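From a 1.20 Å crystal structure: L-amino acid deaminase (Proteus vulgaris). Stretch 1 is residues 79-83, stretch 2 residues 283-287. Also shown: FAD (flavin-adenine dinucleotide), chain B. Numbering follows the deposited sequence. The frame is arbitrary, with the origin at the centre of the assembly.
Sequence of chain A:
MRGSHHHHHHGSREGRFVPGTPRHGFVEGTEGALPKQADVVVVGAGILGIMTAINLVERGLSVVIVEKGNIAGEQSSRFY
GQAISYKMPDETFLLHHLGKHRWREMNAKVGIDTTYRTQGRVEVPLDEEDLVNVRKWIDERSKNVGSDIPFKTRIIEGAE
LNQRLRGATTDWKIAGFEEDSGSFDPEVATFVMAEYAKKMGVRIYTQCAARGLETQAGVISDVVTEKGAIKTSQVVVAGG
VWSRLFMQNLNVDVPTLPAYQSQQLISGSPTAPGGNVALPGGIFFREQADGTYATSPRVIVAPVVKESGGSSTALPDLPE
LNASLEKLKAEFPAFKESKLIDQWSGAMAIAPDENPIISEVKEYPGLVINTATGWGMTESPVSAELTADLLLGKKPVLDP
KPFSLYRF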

# COMPACT_ATOMS: atom_id res chain seq x y z
N PHE A 79 -0.79 -6.61 -4.05
CA PHE A 79 -1.52 -5.41 -4.44
C PHE A 79 -1.54 -5.18 -5.95
O PHE A 79 -0.78 -5.78 -6.70
CB PHE A 79 -0.95 -4.21 -3.68
CG PHE A 79 0.53 -4.02 -3.87
CD1 PHE A 79 1.01 -3.42 -5.02
CD2 PHE A 79 1.44 -4.42 -2.89
CE1 PHE A 79 2.36 -3.23 -5.21
CE2 PHE A 79 2.80 -4.23 -3.08
CZ PHE A 79 3.26 -3.62 -4.24
N TYR A 80 -2.41 -4.28 -6.38
CA TYR A 80 -2.57 -3.93 -7.80
C TYR A 80 -1.38 -3.12 -8.30
O TYR A 80 -0.86 -3.38 -9.38
CB TYR A 80 -3.87 -3.17 -8.04
CG TYR A 80 -4.07 -2.65 -9.45
CD1 TYR A 80 -3.83 -3.46 -10.57
CD2 TYR A 80 -4.51 -1.35 -9.68
CE1 TYR A 80 -4.03 -2.98 -11.86
CE2 TYR A 80 -4.72 -0.87 -10.96
CZ TYR A 80 -4.48 -1.69 -12.05
OH TYR A 80 -4.68 -1.24 -13.33
N GLY A 81 -0.99 -2.11 -7.51
CA GLY A 81 0.27 -1.41 -7.71
C GLY A 81 0.24 0.03 -8.15
O GLY A 81 1.21 0.49 -8.75
N GLN A 82 -0.83 0.75 -7.85
CA GLN A 82 -0.90 2.17 -8.19
C GLN A 82 -0.82 3.05 -6.94
O GLN A 82 -1.39 2.73 -5.89
CB GLN A 82 -2.16 2.49 -9.01
CG GLN A 82 -3.49 2.30 -8.30
CD GLN A 82 -4.67 2.48 -9.24
OE1 GLN A 82 -4.55 3.12 -10.29
NE2 GLN A 82 -5.82 1.94 -8.86
N ALA A 83 -0.09 4.15 -7.08
CA ALA A 83 0.05 5.16 -6.03
C ALA A 83 -0.63 6.42 -6.53
O ALA A 83 -0.09 7.13 -7.38
CB ALA A 83 1.51 5.40 -5.69
PA FAD B . 0.26 -6.74 5.52
O1A FAD B . -0.86 -7.77 5.37
O2A FAD B . 1.15 -6.61 4.29
O5B FAD B . 1.24 -7.10 6.72
C5B FAD B . 0.79 -7.37 8.04
C4B FAD B . 1.70 -8.45 8.57
O4B FAD B . 1.40 -8.65 9.97
C3B FAD B . 1.47 -9.79 7.87
O3B FAD B . 2.67 -10.21 7.22
C2B FAD B . 1.03 -10.71 9.02
O2B FAD B . 1.46 -12.07 8.87
C1B FAD B . 1.62 -10.02 10.24
N9A FAD B . 0.96 -10.31 11.52
C8A FAD B . -0.33 -10.21 11.78
N7A FAD B . -0.60 -10.49 13.07
C5A FAD B . 0.58 -10.76 13.62
C6A FAD B . 1.05 -11.15 14.95
N6A FAD B . 0.17 -11.30 15.96
N1A FAD B . 2.37 -11.35 15.14
C2A FAD B . 3.25 -11.18 14.14
N3A FAD B . 2.90 -10.85 12.89
C4A FAD B . 1.61 -10.64 12.61
N1 FAD B . -2.47 -0.14 -1.91
C2 FAD B . -2.01 0.80 -2.75
O2 FAD B . -1.46 1.80 -2.26
N3 FAD B . -2.16 0.67 -4.09
C4 FAD B . -2.77 -0.36 -4.69
O4 FAD B . -2.85 -0.44 -5.91
C4X FAD B . -3.32 -1.43 -3.84
N5 FAD B . -4.01 -2.50 -4.32
C5X FAD B . -4.33 -3.51 -3.52
C6 FAD B . -4.84 -4.71 -4.02
C7 FAD B . -5.11 -5.80 -3.20
C7M FAD B . -5.61 -7.10 -3.79
C8 FAD B . -4.88 -5.69 -1.75
C8M FAD B . -5.13 -6.85 -0.82
C9 FAD B . -4.40 -4.49 -1.24
C9A FAD B . -4.11 -3.40 -2.06
N10 FAD B . -3.63 -2.19 -1.54
C10 FAD B . -3.10 -1.22 -2.39
C1' FAD B . -3.48 -1.99 -0.12
C2' FAD B . -2.13 -2.35 0.41
O2' FAD B . -1.69 -3.55 -0.21
C3' FAD B . -2.28 -2.51 1.92
O3' FAD B . -2.95 -1.37 2.52
C4' FAD B . -0.95 -2.67 2.63
O4' FAD B . -0.17 -3.70 1.99
C5' FAD B . -1.19 -3.04 4.08
O5' FAD B . 0.10 -3.23 4.67
P FAD B . 0.19 -3.87 6.16
O1P FAD B . 1.64 -3.88 6.53
O2P FAD B . -0.83 -3.19 7.06
O3P FAD B . -0.43 -5.36 5.96
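Stretch 2, residues 283-287: IFFRE

What fastens stretch 2 to stretch 1? The side chain of Arg-286 grips one backbone carbonyl: its NE and NH2 both donate hydrogen bonds to Tyr-80 O, at 2.9 Å from NE and 2.7 Å from NH2. The oxygen lies near the guanidinium plane, so two N-H groups can converge on it, though both bonds are bent, at 137° and 141°.

How does Arg-286 reach that carbonyl? Stretch 2 is strand throughout, and the CA-to-CB bond of Arg-286 points toward stretch 1. Chi1 and chi2 are both t, carrying the chain outward before chi3 turns to p. The CA atoms of Gly-81 and Arg-286 remain 7.7 Å apart, so the side chain spans the gap. Gly-81 O lies over one guanidinium face and 3.1 Å from Arg-286 CD. An ideal CB on Gly-81 would fall 2.4 Å from Arg-286 NH2, a clash.

Where does the tyrosine ring go? With chi1 t, Tyr-80 brings its hydroxyl end against the strand backbone: OH is 3.0 Å from Phe-285 C and 3.5 Å from Phe-284 C. It also approaches Arg-286 CB (OH to CB, 3.7 Å) and Phe-284 CB (OH to CB, 3.9 Å).

What lies at the margins? Phe-285 directs its CA-to-CB bond away, while Ile-283 and Glu-287 make no contact.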

# COMPACT_ATOMS: atom_id res chain seq x y z
N ILE A 283 -12.43 -1.80 -17.16
CA ILE A 283 -11.16 -2.10 -17.83
C ILE A 283 -10.05 -1.34 -17.11
O ILE A 283 -9.99 -0.11 -17.14
CB ILE A 283 -11.19 -1.74 -19.33
CG1 ILE A 283 -12.34 -2.49 -20.01
CG2 ILE A 283 -9.86 -2.08 -19.99
CD1 ILE A 283 -12.68 -2.00 -21.41
N PHE A 284 -9.16 -2.10 -16.45
CA PHE A 284 -8.11 -1.54 -15.61
C PHE A 284 -6.80 -2.25 -15.89
O PHE A 284 -6.74 -3.48 -15.77
CB PHE A 284 -8.45 -1.70 -14.13
CG PHE A 284 -9.82 -1.21 -13.77
CD1 PHE A 284 -10.10 0.15 -13.78
CD2 PHE A 284 -10.84 -2.10 -13.45
CE1 PHE A 284 -11.36 0.62 -13.47
CE2 PHE A 284 -12.11 -1.63 -13.14
CZ PHE A 284 -12.37 -0.27 -13.14
N PHE A 285 -5.76 -1.51 -16.25
CA PHE A 285 -4.44 -2.10 -16.36
C PHE A 285 -3.33 -1.13 -16.02
O PHE A 285 -3.52 0.09 -16.06
CB PHE A 285 -4.20 -2.74 -17.74
CG PHE A 285 -4.27 -1.77 -18.89
CD1 PHE A 285 -3.16 -1.03 -19.27
CD2 PHE A 285 -5.45 -1.64 -19.62
CE1 PHE A 285 -3.22 -0.16 -20.36
CE2 PHE A 285 -5.52 -0.77 -20.70
CZ PHE A 285 -4.41 -0.04 -21.07
N ARG A 286 -2.18 -1.69 -15.69
CA ARG A 286 -1.01 -0.94 -15.25
C ARG A 286 0.25 -1.65 -15.71
O ARG A 286 0.46 -2.81 -15.36
CB ARG A 286 -0.99 -0.82 -13.73
CG ARG A 286 0.27 -0.15 -13.19
CD ARG A 286 0.35 -0.23 -11.68
NE ARG A 286 0.47 -1.60 -11.19
CZ ARG A 286 1.59 -2.32 -11.14
NH1 ARG A 286 2.75 -1.85 -11.61
NH2 ARG A 286 1.53 -3.54 -10.65
N GLU A 287 1.09 -0.96 -16.47
CA GLU A 287 2.36 -1.54 -16.89
C GLU A 287 3.32 -1.62 -15.70
O GLU A 287 3.52 -0.64 -14.98
CB GLU A 287 3.01 -0.72 -18.00
CG GLU A 287 4.16 -1.46 -18.65
CD GLU A 287 4.90 -0.67 -19.70
OE1 GLU A 287 4.73 0.56 -19.77
OE2 GLU A 287 5.67 -1.31 -20.45